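PDB 3NNR: transcriptional regulator, TetR family from Marinobacter aquaeolei, which probably binds DNA through an N-terminal helix-turn-helix and regulates transcription. Local coordinates for residues A[56-60]-A[95-99]; A[127-132]-A[148-152]; A[184-188]-A[210-215]. All coordinates share one frame; numbering follows the deposited sequence.

Contact 1 (A[56-60]-A[95-99]). With SO4 (sulfate ion), chain D.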
ATOM      1  N   ILE A  56     -12.734 -16.390   7.608  1.00 50.52           N
ATOM      2  CA  ILE A  56     -12.557 -15.985   6.219  1.00 49.83           C
ATOM      3  C   ILE A  56     -11.049 -15.841   5.922  1.00 52.01           C
ATOM      4  O   ILE A  56     -10.565 -16.360   4.911  1.00 53.07           O
ATOM      5  CB  ILE A  56     -13.262 -14.669   5.901  1.00 49.43           C
ATOM      6  CG1 ILE A  56     -14.794 -14.841   5.924  1.00 49.58           C
ATOM      7  CG2 ILE A  56     -12.814 -14.158   4.550  1.00 38.30           C
ATOM      8  CD1 ILE A  56     -15.604 -13.482   5.814  1.00 39.93           C
ATOM      9  N   PHE A  57     -10.327 -15.139   6.795  1.00 49.87           N
ATOM     10  CA  PHE A  57      -8.876 -15.013   6.643  1.00 50.44           C
ATOM     11  C   PHE A  57      -8.172 -16.376   6.580  1.00 53.69           C
ATOM     12  O   PHE A  57      -7.284 -16.588   5.745  1.00 55.86           O
ATOM     13  CB  PHE A  57      -8.238 -14.192   7.761  1.00 49.71           C
ATOM     14  CG  PHE A  57      -6.754 -14.323   7.794  1.00 46.35           C
ATOM     15  CD1 PHE A  57      -5.976 -13.646   6.861  1.00 53.94           C
ATOM     16  CD2 PHE A  57      -6.137 -15.153   8.693  1.00 49.83           C
ATOM     17  CE1 PHE A  57      -4.610 -13.793   6.846  1.00 45.47           C
ATOM     18  CE2 PHE A  57      -4.765 -15.313   8.676  1.00 57.25           C
ATOM     19  CZ  PHE A  57      -4.006 -14.620   7.749  1.00 48.25           C
ATOM     20  N   GLN A  58      -8.555 -17.286   7.469  1.00 55.34           N
ATOM     21  CA  GLN A  58      -7.984 -18.628   7.462  1.00 56.57           C
ATOM     22  C   GLN A  58      -8.174 -19.359   6.133  1.00 56.50           C
ATOM     23  O   GLN A  58      -7.337 -20.215   5.819  1.00 59.75           O
ATOM     24  CB  GLN A  58      -8.525 -19.482   8.605  1.00 56.96           C
ATOM     25  CG  GLN A  58      -7.984 -19.090   9.953  1.00 61.57           C
ATOM     26  CD  GLN A  58      -8.565 -19.913  11.102  1.00 65.14           C
ATOM     27  OE1 GLN A  58      -9.768 -20.220  11.151  1.00 66.75           O
ATOM     28  NE2 GLN A  58      -7.711 -20.248  12.041  1.00 60.12           N
ATOM     29  N   GLU A  59      -9.263 -19.065   5.402  1.00 55.34           N
ATOM     30  CA  GLU A  59      -9.492 -19.657   4.070  1.00 59.46           C
ATOM     31  C   GLU A  59      -8.552 -18.996   3.049  1.00 57.52           C
ATOM     32  O   GLU A  59      -8.043 -19.687   2.191  1.00 62.36           O
ATOM     33  CB  GLU A  59     -10.945 -19.557   3.557  1.00 61.24           C
ATOM     34  CG  GLU A  59     -12.093 -20.173   4.427  1.00 71.23           C
ATOM     35  CD  GLU A  59     -11.983 -21.684   4.705  1.00 93.26           C
ATOM     36  OE1 GLU A  59     -11.433 -22.432   3.852  1.00101.28           O
ATOM     37  OE2 GLU A  59     -12.479 -22.125   5.787  1.00 96.47           O
ATOM     38  N   TYR A  60      -8.358 -17.679   3.141  1.00 55.12           N
ATOM     39  CA  TYR A  60      -7.448 -16.906   2.260  1.00 54.34           C
ATOM     40  C   TYR A  60      -6.011 -17.379   2.474  1.00 54.83           C
ATOM     41  O   TYR A  60      -5.317 -17.685   1.514  1.00 55.21           O
ATOM     42  CB  TYR A  60      -7.575 -15.396   2.530  1.00 50.93           C
ATOM     43  CG  TYR A  60      -6.627 -14.466   1.757  1.00 48.20           C
ATOM     44  CD1 TYR A  60      -6.622 -14.387   0.348  1.00 56.78           C
ATOM     45  CD2 TYR A  60      -5.758 -13.645   2.431  1.00 47.98           C
ATOM     46  CE1 TYR A  60      -5.718 -13.507  -0.349  1.00 47.31           C
ATOM     47  CE2 TYR A  60      -4.897 -12.805   1.772  1.00 51.25           C
ATOM     48  CZ  TYR A  60      -4.872 -12.722   0.391  1.00 50.97           C
ATOM     49  OH  TYR A  60      -3.962 -11.812  -0.140  1.00 70.62           O
ATOM     50  N   TYR A  95     -10.649 -11.255  -1.924  1.00 47.69           N
ATOM     51  CA  TYR A  95     -10.672 -10.952  -0.513  1.00 48.40           C
ATOM     52  C   TYR A  95     -10.343  -9.464  -0.312  1.00 51.54           C
ATOM     53  O   TYR A  95      -9.800  -9.072   0.719  1.00 51.03           O
ATOM     54  CB  TYR A  95      -9.678 -11.883   0.198  1.00 48.94           C
ATOM     55  CG  TYR A  95     -10.142 -13.324   0.204  1.00 45.37           C
ATOM     56  CD1 TYR A  95     -10.003 -14.128  -0.932  1.00 54.38           C
ATOM     57  CD2 TYR A  95     -10.732 -13.899   1.343  1.00 53.03           C
ATOM     58  CE1 TYR A  95     -10.446 -15.456  -0.964  1.00 48.22           C
ATOM     59  CE2 TYR A  95     -11.185 -15.266   1.331  1.00 48.10           C
ATOM     60  CZ  TYR A  95     -11.031 -16.038   0.162  1.00 50.39           C
ATOM     61  OH  TYR A  95     -11.458 -17.379   0.077  1.00 51.65           O
ATOM     62  N   ARG A  96     -10.762  -8.624  -1.269  1.00 52.23           N
ATOM     63  CA  ARG A  96     -10.435  -7.188  -1.256  1.00 53.05           C
ATOM     64  C   ARG A  96     -10.803  -6.453   0.032  1.00 49.68           C
ATOM     65  O   ARG A  96     -10.134  -5.466   0.368  1.00 50.63           O
ATOM     66  CB  ARG A  96     -10.966  -6.435  -2.518  1.00 50.03           C
ATOM     67  CG  ARG A  96     -12.437  -6.054  -2.481  1.00 61.04           C
ATOM     68  CD  ARG A  96     -13.069  -5.797  -3.870  1.00 50.68           C
ATOM     69  NE  ARG A  96     -13.440  -7.091  -4.418  1.00 64.25           N
ATOM     70  CZ  ARG A  96     -14.654  -7.493  -4.789  1.00 61.37           C
ATOM     71  NH1 ARG A  96     -15.704  -6.677  -4.811  1.00 57.05           N
ATOM     72  NH2 ARG A  96     -14.795  -8.737  -5.229  1.00 71.20           N
ATOM     73  N   PHE A  97     -11.840  -6.917   0.728  1.00 49.13           N
ATOM     74  CA  PHE A  97     -12.288  -6.297   2.007  1.00 50.81           C
ATOM     75  C   PHE A  97     -11.194  -6.299   3.089  1.00 50.13           C
ATOM     76  O   PHE A  97     -11.142  -5.402   3.927  1.00 54.57           O
ATOM     77  CB  PHE A  97     -13.542  -6.998   2.587  1.00 49.21           C
ATOM     78  CG  PHE A  97     -13.213  -8.167   3.482  1.00 50.75           C
ATOM     79  CD1 PHE A  97     -12.890  -9.393   2.951  1.00 55.59           C
ATOM     80  CD2 PHE A  97     -13.139  -7.998   4.880  1.00 52.17           C
ATOM     81  CE1 PHE A  97     -12.537 -10.475   3.782  1.00 49.53           C
ATOM     82  CE2 PHE A  97     -12.771  -9.042   5.704  1.00 53.09           C
ATOM     83  CZ  PHE A  97     -12.463 -10.293   5.155  1.00 55.36           C
ATOM     84  N   PHE A  98     -10.343  -7.315   3.067  1.00 49.21           N
ATOM     85  CA  PHE A  98      -9.323  -7.508   4.092  1.00 51.15           C
ATOM     86  C   PHE A  98      -8.261  -6.407   4.098  1.00 54.13           C
ATOM     87  O   PHE A  98      -8.109  -5.701   5.095  1.00 51.51           O
ATOM     88  CB  PHE A  98      -8.715  -8.893   3.938  1.00 49.80           C
ATOM     89  CG  PHE A  98      -7.825  -9.289   5.053  1.00 53.64           C
ATOM     90  CD1 PHE A  98      -8.358  -9.740   6.240  1.00 53.50           C
ATOM     91  CD2 PHE A  98      -6.447  -9.260   4.903  1.00 57.48           C
ATOM     92  CE1 PHE A  98      -7.536 -10.116   7.282  1.00 52.60           C
ATOM     93  CE2 PHE A  98      -5.617  -9.638   5.935  1.00 59.93           C
ATOM     94  CZ  PHE A  98      -6.163 -10.058   7.131  1.00 63.57           C
ATOM     95  N   HIS A  99      -7.589  -6.212   2.970  1.00 55.75           N
ATOM     96  CA  HIS A  99      -6.525  -5.180   2.885  1.00 57.82           C
ATOM     97  C   HIS A  99      -7.026  -3.742   3.012  1.00 57.51           C
ATOM     98  O   HIS A  99      -6.262  -2.851   3.401  1.00 61.05           O
ATOM     99  CB  HIS A  99      -5.678  -5.367   1.639  1.00 56.45           C
ATOM    100  CG  HIS A  99      -5.059  -6.723   1.579  1.00 62.61           C
ATOM    101  ND1 HIS A  99      -5.735  -7.817   1.078  1.00 64.00           N
ATOM    102  CD2 HIS A  99      -3.859  -7.178   2.018  1.00 60.72           C
ATOM    103  CE1 HIS A  99      -4.960  -8.883   1.188  1.00 78.61           C
ATOM    104  NE2 HIS A  99      -3.816  -8.524   1.749  1.00 68.68           N
TER
HETATM  105  S   SO4 D 232     -15.935  -2.762  -5.007  1.00 92.65           S
HETATM  106  O1  SO4 D 232     -15.749  -2.283  -6.381  1.00 92.94           O
HETATM  107  O2  SO4 D 232     -16.531  -1.787  -4.056  1.00 85.81           O
HETATM  108  O3  SO4 D 232     -16.844  -3.923  -5.091  1.00 79.13           O
HETATM  109  O4  SO4 D 232     -14.560  -3.044  -4.609  1.00 81.39           O
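Tyr-95, just past the end of helix 78-94, turns one ring face to Tyr-60 of helix 49-67. The CB of Tyr-60 stands 3.9 Å from the Tyr-95 ring centroid and near the ring normal, a CH-pi contact. The two rings meet obliquely, their planes at 34°, with Tyr-60 CD1 3.6 Å from Tyr-95 CD1. At the edge of the Tyr-95 ring sits Ile-56, its CG2 3.8 Å from Tyr-95 CE2. Arg-96 leads off to a sulfate, probably from the crystallisation liquor, to which its NH1 gives a weak hydrogen bond. The chi1 of Phe-97 (88°) swings its ring toward helix 49-67, although CB does not point there, and CE1 lies 3.8 Å from Ile-56 CG2, which therefore sits at two ring edges. Phe-98 CZ comes within 3.6 Å of Phe-57 CD1; these planes are nearly parallel (21°) but slid apart, so overlap is slight, and Tyr-116 meets the Phe-98 ring edge-to-face. His-99 brings CE1 to 3.4 Å from Tyr-60 OH, which lies at the imidazole edge. Tyr-60 OH and His-99 NE2 each hydrogen-bond the same oxygen of an unidentified bound molecule. Leu-11 and Leu-15 of helix 6-21 also touch the packing, placing it where the DNA-binding domain of a TetR-type fold joins its regulatory domain, with the Tyr-60, Tyr-95 and His-99 aromatic cluster beside a possible ligand pocket.

Contact 2 (A[127-132]-A[148-152])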
ATOM      1  N   ILE A 127       8.636 -15.329  -1.856  1.00 63.74           N
ATOM      2  CA  ILE A 127       9.162 -14.368  -2.850  1.00 64.42           C
ATOM      3  C   ILE A 127      10.687 -14.526  -2.937  1.00 67.13           C
ATOM      4  O   ILE A 127      11.229 -14.584  -4.038  1.00 68.74           O
ATOM      5  CB  ILE A 127       8.763 -12.926  -2.554  1.00 64.21           C
ATOM      6  CG1 ILE A 127       7.238 -12.752  -2.641  1.00 67.56           C
ATOM      7  CG2 ILE A 127       9.409 -11.977  -3.556  1.00 68.48           C
ATOM      8  CD1 ILE A 127       6.735 -11.467  -2.017  1.00 62.09           C
ATOM      9  N   ASN A 128      11.364 -14.620  -1.788  1.00 69.94           N
ATOM     10  CA  ASN A 128      12.820 -14.885  -1.762  1.00 74.82           C
ATOM     11  C   ASN A 128      13.130 -16.132  -2.541  1.00 75.86           C
ATOM     12  O   ASN A 128      14.003 -16.127  -3.426  1.00 77.52           O
ATOM     13  CB  ASN A 128      13.387 -15.059  -0.331  1.00 76.81           C
ATOM     14  CG  ASN A 128      13.895 -13.762   0.259  1.00 81.53           C
ATOM     15  OD1 ASN A 128      14.851 -13.176  -0.251  1.00 85.75           O
ATOM     16  ND2 ASN A 128      13.285 -13.322   1.355  1.00 85.45           N
ATOM     17  N   ARG A 129      12.369 -17.178  -2.220  1.00 74.67           N
ATOM     18  CA  ARG A 129      12.576 -18.470  -2.814  1.00 77.06           C
ATOM     19  C   ARG A 129      12.342 -18.482  -4.333  1.00 76.57           C
ATOM     20  O   ARG A 129      13.111 -19.119  -5.052  1.00 76.71           O
ATOM     21  CB  ARG A 129      11.770 -19.556  -2.073  1.00 77.50           C
ATOM     22  CG  ARG A 129      12.158 -20.988  -2.412  1.00 80.64           C
ATOM     23  CD  ARG A 129      13.687 -21.247  -2.293  1.00 82.78           C
ATOM     24  NE  ARG A 129      14.059 -22.590  -2.736  1.00 94.74           N
ATOM     25  CZ  ARG A 129      15.274 -22.967  -3.159  1.00 99.65           C
ATOM     26  NH1 ARG A 129      16.302 -22.103  -3.252  1.00102.32           N
ATOM     27  NH2 ARG A 129      15.460 -24.233  -3.531  1.00 99.88           N
ATOM     28  N   ILE A 130      11.337 -17.736  -4.811  1.00 74.33           N
ATOM     29  CA  ILE A 130      11.065 -17.618  -6.258  1.00 73.27           C
ATOM     30  C   ILE A 130      12.253 -16.960  -6.960  1.00 75.04           C
ATOM     31  O   ILE A 130      12.723 -17.462  -7.965  1.00 78.80           O
ATOM     32  CB  ILE A 130       9.767 -16.843  -6.551  1.00 70.42           C
ATOM     33  CG1 ILE A 130       8.544 -17.712  -6.196  1.00 70.58           C
ATOM     34  CG2 ILE A 130       9.676 -16.486  -8.026  1.00 63.51           C
ATOM     35  CD1 ILE A 130       7.290 -16.891  -5.860  1.00 65.74           C
ATOM     36  N   PHE A 131      12.739 -15.853  -6.421  1.00 74.57           N
ATOM     37  CA  PHE A 131      13.917 -15.209  -6.978  1.00 75.41           C
ATOM     38  C   PHE A 131      15.133 -16.135  -6.926  1.00 76.03           C
ATOM     39  O   PHE A 131      15.888 -16.193  -7.894  1.00 76.32           O
ATOM     40  CB  PHE A 131      14.286 -13.939  -6.226  1.00 76.35           C
ATOM     41  CG  PHE A 131      13.323 -12.777  -6.384  1.00 80.87           C
ATOM     42  CD1 PHE A 131      12.621 -12.532  -7.571  1.00 87.19           C
ATOM     43  CD2 PHE A 131      13.265 -11.813  -5.365  1.00 89.25           C
ATOM     44  CE1 PHE A 131      11.797 -11.414  -7.689  1.00 91.21           C
ATOM     45  CE2 PHE A 131      12.455 -10.684  -5.479  1.00 90.81           C
ATOM     46  CZ  PHE A 131      11.718 -10.482  -6.640  1.00 89.53           C
ATOM     47  N   ALA A 132      15.311 -16.843  -5.806  1.00 74.75           N
ATOM     48  CA  ALA A 132      16.420 -17.784  -5.657  1.00 77.41           C
ATOM     49  C   ALA A 132      16.372 -18.805  -6.791  1.00 80.43           C
ATOM     50  O   ALA A 132      17.421 -19.056  -7.422  1.00 84.70           O
ATOM     51  CB  ALA A 132      16.420 -18.472  -4.271  1.00 78.12           C
ATOM     52  N   ARG A 148      18.396  -9.003  -2.147  1.00 87.05           N
ATOM     53  CA  ARG A 148      17.265  -9.870  -2.506  1.00 83.25           C
ATOM     54  C   ARG A 148      16.120  -9.773  -1.468  1.00 78.59           C
ATOM     55  O   ARG A 148      14.945  -9.842  -1.851  1.00 76.37           O
ATOM     56  CB  ARG A 148      17.725 -11.338  -2.701  1.00 85.21           C
ATOM     57  CG  ARG A 148      16.691 -12.217  -3.380  1.00 83.11           C
ATOM     58  CD  ARG A 148      17.222 -13.622  -3.792  1.00100.98           C
ATOM     59  NE  ARG A 148      17.442 -14.560  -2.661  1.00108.39           N
ATOM     60  CZ  ARG A 148      18.613 -15.059  -2.220  1.00109.67           C
ATOM     61  NH1 ARG A 148      19.790 -14.791  -2.810  1.00107.32           N
ATOM     62  NH2 ARG A 148      18.603 -15.883  -1.169  1.00111.68           N
ATOM     63  N   SER A 149      16.454  -9.677  -0.175  1.00 76.65           N
ATOM     64  CA  SER A 149      15.443  -9.464   0.889  1.00 76.15           C
ATOM     65  C   SER A 149      14.729  -8.134   0.696  1.00 72.27           C
ATOM     66  O   SER A 149      13.512  -8.046   0.896  1.00 68.52           O
ATOM     67  CB  SER A 149      16.066  -9.446   2.290  1.00 79.06           C
ATOM     68  OG  SER A 149      16.809 -10.616   2.528  1.00 88.86           O
ATOM     69  N   ALA A 150      15.516  -7.110   0.351  1.00 73.54           N
ATOM     70  CA  ALA A 150      15.017  -5.773   0.053  1.00 73.53           C
ATOM     71  C   ALA A 150      14.100  -5.840  -1.173  1.00 71.50           C
ATOM     72  O   ALA A 150      12.965  -5.375  -1.121  1.00 68.57           O
ATOM     73  CB  ALA A 150      16.157  -4.816  -0.196  1.00 74.45           C
HETATM   74  N   MSE A 151      14.582  -6.437  -2.256  1.00 70.95           N
HETATM   75  CA  MSE A 151      13.761  -6.548  -3.469  1.00 71.84           C
HETATM   76  C   MSE A 151      12.465  -7.310  -3.273  1.00 70.63           C
HETATM   77  O   MSE A 151      11.472  -6.961  -3.904  1.00 72.96           O
HETATM   78  CB  MSE A 151      14.547  -7.156  -4.624  1.00 72.79           C
HETATM   79  CG  MSE A 151      15.334  -6.126  -5.359  1.00 78.56           C
HETATM   80 SE   MSE A 151      16.768  -6.928  -6.288  0.75 88.74          SE
HETATM   81  CE  MSE A 151      16.010  -8.704  -6.830  1.00 85.29           C
ATOM     82  N   SER A 152      12.499  -8.334  -2.414  1.00 69.24           N
ATOM     83  CA  SER A 152      11.340  -9.159  -2.104  1.00 67.00           C
ATOM     84  C   SER A 152      10.278  -8.359  -1.379  1.00 64.02           C
ATOM     85  O   SER A 152       9.102  -8.463  -1.679  1.00 62.00           O
ATOM     86  CB  SER A 152      11.756 -10.398  -1.286  1.00 70.24           C
ATOM     87  OG  SER A 152      12.568 -11.286  -2.065  1.00 70.83           O
TER
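Helices 110-136 and 145-160, in the all-helical regulatory part of the TetR-type fold, come together at Ile-127 and Ser-152, whose CA atoms are 5.7 Å apart, the short segment axes passing within 9.4 Å at a crossing angle of 119°. So close an approach suits the small Ser-152, which fits among three side chains of the other helix. Ile-127 CG2 lies 3.6 Å from Ser-152 OG, Phe-131 CD2 is 3.4 Å from the same oxygen, and Asn-128 OD1 comes to 3.5 Å without forming a hydrogen bond. The hydroxyl is instead turned back to its own helix, Ser-152 OG donating to Arg-148 O at 2.8 Å; this carbonyl also accepts from Ser-152 N, the two donors arriving from opposite faces of its plane. Arg-148 runs extended to CD, which packs 3.8 Å from Phe-131 CB, then bends (chi3 73°), and one guanidinium face receives Ala-132 CB. Its NH1 makes a weak hydrogen bond to Gln-143 O. An alanine in place of Arg-148 would probably uncover Phe-131 CB and Ala-132 and leave Gln-143 O without this donor. Met-151, present as selenomethionine, sets CE over one face of the Phe-131 ring and also packs on Thr-192 of the second subunit. With the serine hydroxyl bonded within its own helix and the arginine contributing methylenes and a guanidinium face, polar residues serve as packing surface, and these two segments are held together by van der Waals fit.

Contact 3 (A[184-188]-A[210-215])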
ATOM      1  N   LYS A 184      -5.332  -6.928 -12.893  1.00 93.22           N
ATOM      2  CA  LYS A 184      -4.082  -7.694 -13.083  1.00 88.52           C
ATOM      3  C   LYS A 184      -2.921  -6.921 -13.750  1.00 83.43           C
ATOM      4  O   LYS A 184      -1.776  -7.395 -13.755  1.00 78.80           O
ATOM      5  CB  LYS A 184      -4.352  -9.054 -13.791  1.00 90.01           C
ATOM      6  CG  LYS A 184      -5.300 -10.047 -13.049  1.00 91.40           C
ATOM      7  CD  LYS A 184      -5.108 -11.507 -13.580  1.00 92.20           C
ATOM      8  CE  LYS A 184      -5.985 -12.562 -12.905  1.00 90.79           C
ATOM      9  NZ  LYS A 184      -7.263 -12.855 -13.642  1.00 91.13           N
ATOM     10  N   GLN A 185      -3.199  -5.732 -14.275  1.00 82.41           N
ATOM     11  CA  GLN A 185      -2.160  -4.858 -14.896  1.00 80.88           C
ATOM     12  C   GLN A 185      -1.022  -4.353 -13.899  1.00 76.32           C
ATOM     13  O   GLN A 185      -0.070  -3.688 -14.289  1.00 76.45           O
ATOM     14  CB  GLN A 185      -2.889  -3.747 -15.684  1.00 84.17           C
ATOM     15  CG  GLN A 185      -3.624  -4.333 -16.968  1.00 90.39           C
ATOM     16  CD  GLN A 185      -4.989  -3.698 -17.312  1.00 89.78           C
ATOM     17  OE1 GLN A 185      -5.864  -3.617 -16.464  1.00 70.04           O
ATOM     18  NE2 GLN A 185      -5.190  -3.341 -18.587  1.00 85.56           N
ATOM     19  N   GLY A 186      -1.156  -4.684 -12.607  1.00 71.49           N
ATOM     20  CA  GLY A 186      -0.120  -4.504 -11.585  1.00 65.90           C
ATOM     21  C   GLY A 186       1.065  -5.455 -11.729  1.00 61.96           C
ATOM     22  O   GLY A 186       2.123  -5.242 -11.104  1.00 57.49           O
ATOM     23  N   ILE A 187       0.892  -6.509 -12.528  1.00 60.18           N
ATOM     24  CA  ILE A 187       1.973  -7.427 -12.884  1.00 60.04           C
ATOM     25  C   ILE A 187       3.083  -6.665 -13.647  1.00 61.63           C
ATOM     26  O   ILE A 187       4.263  -6.916 -13.416  1.00 62.01           O
ATOM     27  CB  ILE A 187       1.452  -8.605 -13.701  1.00 61.57           C
ATOM     28  CG1 ILE A 187       0.585  -9.515 -12.818  1.00 61.97           C
ATOM     29  CG2 ILE A 187       2.601  -9.421 -14.296  1.00 68.84           C
ATOM     30  CD1 ILE A 187      -0.040 -10.646 -13.592  1.00 59.90           C
ATOM     31  N   TYR A 188       2.687  -5.734 -14.524  1.00 62.19           N
ATOM     32  CA  TYR A 188       3.608  -4.869 -15.256  1.00 64.38           C
ATOM     33  C   TYR A 188       4.534  -4.136 -14.272  1.00 65.26           C
ATOM     34  O   TYR A 188       5.758  -4.075 -14.488  1.00 65.44           O
ATOM     35  CB  TYR A 188       2.801  -3.871 -16.112  1.00 66.27           C
ATOM     36  CG  TYR A 188       3.589  -2.822 -16.906  1.00 72.93           C
ATOM     37  CD1 TYR A 188       4.380  -3.180 -18.011  1.00 72.03           C
ATOM     38  CD2 TYR A 188       3.480  -1.451 -16.596  1.00 75.15           C
ATOM     39  CE1 TYR A 188       5.080  -2.203 -18.749  1.00 75.41           C
ATOM     40  CE2 TYR A 188       4.167  -0.478 -17.333  1.00 75.81           C
ATOM     41  CZ  TYR A 188       4.971  -0.857 -18.404  1.00 80.94           C
ATOM     42  OH  TYR A 188       5.650   0.118 -19.119  1.00 93.44           O
ATOM     43  N   ARG A 210       6.020  -9.034 -20.096  1.00 79.90           N
ATOM     44  CA  ARG A 210       5.685  -7.816 -19.336  1.00 78.93           C
ATOM     45  C   ARG A 210       4.735  -6.914 -20.134  1.00 79.93           C
ATOM     46  O   ARG A 210       3.701  -6.499 -19.607  1.00 77.51           O
ATOM     47  CB  ARG A 210       6.970  -7.075 -18.902  1.00 78.85           C
ATOM     48  CG  ARG A 210       6.776  -5.696 -18.265  1.00 75.07           C
ATOM     49  CD  ARG A 210       8.065  -5.210 -17.598  1.00 69.21           C
ATOM     50  NE  ARG A 210       7.967  -3.809 -17.178  1.00 69.31           N
ATOM     51  CZ  ARG A 210       8.248  -2.728 -17.931  1.00 70.61           C
ATOM     52  NH1 ARG A 210       8.634  -2.832 -19.202  1.00 74.66           N
ATOM     53  NH2 ARG A 210       8.106  -1.504 -17.411  1.00 74.57           N
ATOM     54  N   GLU A 211       5.075  -6.675 -21.403  1.00 82.38           N
ATOM     55  CA  GLU A 211       4.227  -5.890 -22.320  1.00 87.55           C
ATOM     56  C   GLU A 211       2.787  -6.367 -22.458  1.00 88.68           C
ATOM     57  O   GLU A 211       1.879  -5.528 -22.558  1.00 90.03           O
ATOM     58  CB  GLU A 211       4.857  -5.792 -23.719  1.00 91.68           C
ATOM     59  CG  GLU A 211       6.028  -4.857 -23.775  1.00 96.38           C
ATOM     60  CD  GLU A 211       5.609  -3.428 -23.526  1.00102.59           C
ATOM     61  OE1 GLU A 211       4.848  -2.880 -24.362  1.00103.51           O
ATOM     62  OE2 GLU A 211       6.015  -2.877 -22.472  1.00100.01           O
ATOM     63  N   LYS A 212       2.570  -7.689 -22.438  1.00 89.10           N
ATOM     64  CA  LYS A 212       1.200  -8.237 -22.504  1.00 89.49           C
ATOM     65  C   LYS A 212       0.320  -7.769 -21.326  1.00 85.86           C
ATOM     66  O   LYS A 212      -0.886  -7.835 -21.443  1.00 87.13           O
ATOM     67  CB  LYS A 212       1.168  -9.775 -22.674  1.00 89.36           C
ATOM     68  N   TYR A 213       0.901  -7.267 -20.229  1.00 84.84           N
ATOM     69  CA  TYR A 213       0.128  -6.743 -19.066  1.00 84.76           C
ATOM     70  C   TYR A 213       0.008  -5.198 -18.935  1.00 87.77           C
ATOM     71  O   TYR A 213      -0.414  -4.731 -17.887  1.00 84.80           O
ATOM     72  CB  TYR A 213       0.728  -7.310 -17.766  1.00 80.89           C
ATOM     73  CG  TYR A 213       0.600  -8.805 -17.613  1.00 81.24           C
ATOM     74  CD1 TYR A 213      -0.599  -9.378 -17.173  1.00 85.12           C
ATOM     75  CD2 TYR A 213       1.688  -9.654 -17.855  1.00 82.27           C
ATOM     76  CE1 TYR A 213      -0.723 -10.772 -17.001  1.00 87.16           C
ATOM     77  CE2 TYR A 213       1.583 -11.045 -17.686  1.00 80.56           C
ATOM     78  CZ  TYR A 213       0.375 -11.605 -17.265  1.00 90.76           C
ATOM     79  OH  TYR A 213       0.264 -12.980 -17.107  1.00 86.54           O
ATOM     80  N   ARG A 214       0.276  -4.427 -19.999  1.00 95.25           N
ATOM     81  CA  ARG A 214       0.324  -2.934 -19.942  1.00100.33           C
ATOM     82  C   ARG A 214      -0.987  -2.076 -19.899  1.00105.35           C
ATOM     83  O   ARG A 214      -1.737  -2.081 -20.894  1.00108.40           O
ATOM     84  CB  ARG A 214       1.097  -2.436 -21.167  1.00103.45           C
ATOM     85  CG  ARG A 214       1.430  -0.920 -21.200  1.00106.96           C
ATOM     86  CD  ARG A 214       1.499  -0.417 -22.639  1.00115.08           C
ATOM     87  NE  ARG A 214       2.449   0.671 -22.793  1.00115.78           N
ATOM     88  CZ  ARG A 214       3.776   0.519 -22.775  1.00119.15           C
ATOM     89  NH1 ARG A 214       4.345  -0.673 -22.542  1.00118.00           N
ATOM     90  NH2 ARG A 214       4.557   1.578 -22.945  1.00122.71           N
ATOM     91  N   PRO A 215      -1.207  -1.264 -18.810  1.00107.31           N
ATOM     92  CA  PRO A 215      -2.336  -0.304 -18.772  1.00110.70           C
ATOM     93  C   PRO A 215      -1.874   1.070 -19.299  1.00115.48           C
ATOM     94  O   PRO A 215      -2.695   1.932 -19.633  1.00119.63           O
ATOM     95  CB  PRO A 215      -2.683  -0.230 -17.280  1.00108.75           C
ATOM     96  CG  PRO A 215      -1.362  -0.428 -16.574  1.00106.06           C
ATOM     97  CD  PRO A 215      -0.468  -1.242 -17.526  1.00105.20           C
TER
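The last modelled residues of the chain fold back on the start of helix 186-194, packing Tyr-213 on Ile-187 and Arg-210 on Tyr-188, at a partly buried place in the all-helical regulatory part of the TetR-type fold. A type I beta turn from Glu-211 to Arg-214 turns the chain back toward helix 186-194. The CA pairings are antiparallel in order, Gln-185 with Tyr-213 and Tyr-188 with Arg-210. Ile-187 lies over one face of the Tyr-213 ring: its CG2 is 3.9 Å from the centroid, a CH-pi contact, while CD1 reaches Tyr-213 CE1 at 3.5 Å. The hydroxyl of that ring is hydrogen-bonded to Glu-86 OE2 of helix 78-94. Arg-210, with CG anti to the backbone N (chi1 172°) and the chain extended to NE, carries its guanidinium to the Tyr-188 ring, the planes 21° apart, and Tyr-188 CE1 stands 3.3 Å from Arg-210 CZ, over the guanidinium centre. Its NE gives only a weak bond to Tyr-188 O, 3.5 Å away, whereas NH2 bonds Thr-192 OG1. Beyond the turn, Pro-215 CG rests 3.8 Å from Gln-185 CB, and Gln-185 CG is 3.4 Å from Tyr-213 O. The contact lies at the dimer interface: Ala-150 of the second subunit packs on Tyr-188 and Arg-210, and Arg-214 NH2 forms a salt bridge with Asp-146 of that subunit. The other terminal nitrogen of Arg-214, NH1, pairs with Glu-211 OE2 at 2.8 Å, the carboxylate oxygen lying in the guanidinium plane at its edge.

Overall arrangement
The three contacts follow one another along the chain without touching: centre to centre, contact 1 lies about 24 Å from contacts 2 and 3, which are about 20 Å apart. Shared helices join them. Helix 110-136 supplies one side of contact 2 and also packs on contact 1; helix 78-94 touches contact 1 through Leu-92 and contact 3 through Leu-85 and Phe-89; Glu-194, on the helix that begins in contact 3, reaches Phe-131 and Met-151. Contacts 1 and 2 each adjoin unidentified bound material, about 3 Å from the side chains of His-99 and Phe-131; it probably comes from the crystallisation liquor, but may mark a pocket. Contacts 2 and 3 both meet the second subunit.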